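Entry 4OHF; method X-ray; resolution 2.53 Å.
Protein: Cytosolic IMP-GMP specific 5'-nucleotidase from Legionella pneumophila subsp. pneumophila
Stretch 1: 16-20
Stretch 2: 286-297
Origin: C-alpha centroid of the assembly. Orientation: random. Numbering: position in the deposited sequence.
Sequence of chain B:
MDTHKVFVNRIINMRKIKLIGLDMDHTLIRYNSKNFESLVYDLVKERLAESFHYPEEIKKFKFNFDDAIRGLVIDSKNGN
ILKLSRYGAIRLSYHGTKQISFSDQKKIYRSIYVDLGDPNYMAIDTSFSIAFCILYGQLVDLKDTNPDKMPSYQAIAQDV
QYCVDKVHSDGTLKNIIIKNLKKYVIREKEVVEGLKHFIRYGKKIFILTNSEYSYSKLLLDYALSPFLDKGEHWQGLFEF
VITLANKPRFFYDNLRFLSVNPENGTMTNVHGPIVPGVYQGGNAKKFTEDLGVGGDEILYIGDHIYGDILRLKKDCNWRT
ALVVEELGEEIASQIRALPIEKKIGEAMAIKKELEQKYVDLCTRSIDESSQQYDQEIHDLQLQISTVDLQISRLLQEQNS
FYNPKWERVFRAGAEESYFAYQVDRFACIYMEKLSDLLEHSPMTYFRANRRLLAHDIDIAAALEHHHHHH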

# COMPACT_ATOMS: atom_id res chain seq x y z
N LYS B 16 -27.61 -11.86 25.40
CA LYS B 16 -27.78 -12.03 23.96
C LYS B 16 -26.66 -12.81 23.28
O LYS B 16 -26.60 -12.90 22.06
CB LYS B 16 -27.95 -10.67 23.28
CG LYS B 16 -29.24 -9.94 23.66
CD LYS B 16 -29.44 -8.68 22.80
CE LYS B 16 -30.73 -7.91 23.14
NZ LYS B 16 -31.98 -8.73 22.94
N ILE B 17 -25.76 -13.36 24.08
CA ILE B 17 -24.65 -14.15 23.56
C ILE B 17 -25.03 -15.63 23.60
O ILE B 17 -25.29 -16.18 24.67
CB ILE B 17 -23.35 -13.93 24.38
CG1 ILE B 17 -22.81 -12.54 24.12
CG2 ILE B 17 -22.31 -14.99 24.04
CD1 ILE B 17 -22.45 -12.28 22.67
N LYS B 18 -25.05 -16.27 22.44
CA LYS B 18 -25.44 -17.67 22.39
C LYS B 18 -24.28 -18.66 22.46
O LYS B 18 -24.37 -19.70 23.11
CB LYS B 18 -26.27 -17.94 21.13
CG LYS B 18 -27.62 -17.26 21.11
CD LYS B 18 -28.34 -17.56 19.80
CE LYS B 18 -29.70 -16.89 19.70
NZ LYS B 18 -30.29 -17.08 18.33
N LEU B 19 -23.18 -18.33 21.80
CA LEU B 19 -22.01 -19.20 21.82
C LEU B 19 -20.78 -18.46 22.32
O LEU B 19 -20.53 -17.31 21.97
CB LEU B 19 -21.74 -19.74 20.42
CG LEU B 19 -22.80 -20.65 19.78
CD1 LEU B 19 -23.28 -20.03 18.47
CD2 LEU B 19 -22.19 -22.02 19.51
N ILE B 20 -20.01 -19.13 23.18
CA ILE B 20 -18.77 -18.59 23.70
C ILE B 20 -17.61 -19.45 23.20
O ILE B 20 -17.48 -20.62 23.57
CB ILE B 20 -18.75 -18.56 25.23
CG1 ILE B 20 -19.73 -17.51 25.75
CG2 ILE B 20 -17.37 -18.22 25.71
CD1 ILE B 20 -19.88 -17.53 27.24
N LYS B 286 -18.11 -19.54 7.78
CA LYS B 286 -18.89 -20.77 7.67
C LYS B 286 -19.47 -21.24 9.00
O LYS B 286 -20.60 -21.72 9.05
CB LYS B 286 -18.05 -21.88 7.05
CG LYS B 286 -18.78 -23.22 6.97
CD LYS B 286 -18.17 -24.09 5.89
CE LYS B 286 -18.56 -25.55 6.08
NZ LYS B 286 -20.04 -25.79 5.97
N PHE B 287 -18.69 -21.11 10.07
CA PHE B 287 -19.11 -21.54 11.40
C PHE B 287 -20.36 -20.80 11.84
O PHE B 287 -21.32 -21.40 12.31
CB PHE B 287 -17.97 -21.29 12.41
CG PHE B 287 -18.31 -21.69 13.82
CD1 PHE B 287 -18.98 -20.81 14.67
CD2 PHE B 287 -17.95 -22.95 14.31
CE1 PHE B 287 -19.29 -21.18 15.99
CE2 PHE B 287 -18.26 -23.33 15.62
CZ PHE B 287 -18.92 -22.44 16.46
N THR B 288 -20.33 -19.49 11.67
CA THR B 288 -21.44 -18.64 12.05
C THR B 288 -22.69 -18.93 11.20
O THR B 288 -23.82 -18.92 11.71
CB THR B 288 -21.04 -17.16 11.92
OG1 THR B 288 -19.89 -16.92 12.74
CG2 THR B 288 -22.19 -16.25 12.37
N GLU B 289 -22.48 -19.18 9.91
CA GLU B 289 -23.61 -19.47 9.03
C GLU B 289 -24.25 -20.80 9.40
O GLU B 289 -25.45 -20.86 9.63
CB GLU B 289 -23.13 -19.49 7.57
CG GLU B 289 -23.41 -18.19 6.81
CD GLU B 289 -22.43 -17.96 5.66
OE1 GLU B 289 -22.09 -18.94 4.96
OE2 GLU B 289 -22.01 -16.79 5.46
N ASP B 290 -23.44 -21.85 9.47
CA ASP B 290 -23.93 -23.18 9.79
C ASP B 290 -24.61 -23.28 11.15
O ASP B 290 -25.36 -24.22 11.39
CB ASP B 290 -22.81 -24.21 9.69
CG ASP B 290 -22.20 -24.26 8.31
OD1 ASP B 290 -22.88 -23.88 7.33
OD2 ASP B 290 -21.03 -24.69 8.19
N LEU B 291 -24.35 -22.35 12.06
CA LEU B 291 -25.00 -22.39 13.36
C LEU B 291 -26.24 -21.50 13.32
O LEU B 291 -26.97 -21.38 14.31
CB LEU B 291 -24.06 -21.91 14.47
CG LEU B 291 -23.30 -23.04 15.17
CD1 LEU B 291 -21.81 -22.93 14.91
CD2 LEU B 291 -23.59 -22.98 16.65
N GLY B 292 -26.46 -20.89 12.17
CA GLY B 292 -27.61 -20.02 11.99
C GLY B 292 -27.80 -19.01 13.11
O GLY B 292 -28.85 -18.98 13.75
N VAL B 293 -26.78 -18.19 13.35
CA VAL B 293 -26.86 -17.16 14.38
C VAL B 293 -26.14 -15.93 13.87
O VAL B 293 -25.49 -15.97 12.84
CB VAL B 293 -26.19 -17.58 15.73
CG1 VAL B 293 -26.89 -18.78 16.32
CG2 VAL B 293 -24.70 -17.84 15.53
N GLY B 294 -26.27 -14.84 14.62
CA GLY B 294 -25.60 -13.61 14.24
C GLY B 294 -24.21 -13.62 14.84
O GLY B 294 -24.01 -14.12 15.96
N GLY B 295 -23.26 -13.08 14.10
CA GLY B 295 -21.89 -13.03 14.58
C GLY B 295 -21.78 -12.38 15.94
O GLY B 295 -21.02 -12.83 16.79
N ASP B 296 -22.55 -11.31 16.15
CA ASP B 296 -22.52 -10.59 17.42
C ASP B 296 -23.15 -11.40 18.56
O ASP B 296 -23.25 -10.92 19.69
CB ASP B 296 -23.21 -9.23 17.25
CG ASP B 296 -24.70 -9.35 16.95
OD1 ASP B 296 -25.08 -10.30 16.23
OD2 ASP B 296 -25.48 -8.50 17.41
N GLU B 297 -23.59 -12.61 18.25
CA GLU B 297 -24.18 -13.48 19.26
C GLU B 297 -23.12 -14.48 19.75
O GLU B 297 -23.38 -15.32 20.61
CB GLU B 297 -25.38 -14.22 18.68
CG GLU B 297 -26.59 -13.34 18.44
CD GLU B 297 -27.77 -14.11 17.86
OE1 GLU B 297 -27.67 -14.57 16.70
OE2 GLU B 297 -28.78 -14.27 18.58
O HOH W 1 -31.71 -15.07 17.81

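Stretch 2 opens as the end of a helix, and its first rule is local: Lys-286 NZ reaches Asp-290 OD2 at 2.7 Å, a salt bridge spanning one helical turn, well away from stretch 1. The face that matters begins with Phe-287, whose CA-to-CB bond points toward the partner. Its ring meets Leu-19 obliquely and only loosely, with CZ 4.5 Å from Leu-19 CD2. One turn on, Leu-291 packs far more tightly, its CD2 lying 3.3 Å from Leu-19 CD2, a short approach for two methyls.

The helix then stops. Gly-292 N bonds back to Glu-289 O at 2.7 Å, and Val-293 N makes a weak bond to Thr-288 O at 3.5 Å, the two links of a Schellman motif. Gly-292 takes a positive phi of 48°, a region that favours glycine. Just past this turn, Val-293 points toward stretch 1, and its CG2 sits 3.9 Å from Leu-19 CD1. Leu-19 thus spans the helix end, touching residues before and after the turn, while Val-293 CG1 also meets the aliphatic part of Lys-18 at CD, 4.0 Å away.

Gly-294 supports the next element: its N donates to Glu-297 OE1 at 2.5 Å, and an ideal CB here would clash with Asp-296 OD1. Asp-296 contributes backbone, its O lying 3.4 Å from Ile-17 CD1.

Glu-297 carries the polar half of the contact and has the largest covered area. Its O accepts from both Lys-18 N (2.7 Å) and Leu-19 N (3.2 Å, the straighter of the two), with Ile-17 CA adding a CA-H...O contact at 3.4 Å. Its carboxylate is split: while OE1 holds Gly-294, OE2 forms a salt bridge with Lys-18 NZ at 3.2 Å. A water reinforces that pair, accepting from Lys-18 NZ and donating to Glu-297 OE2.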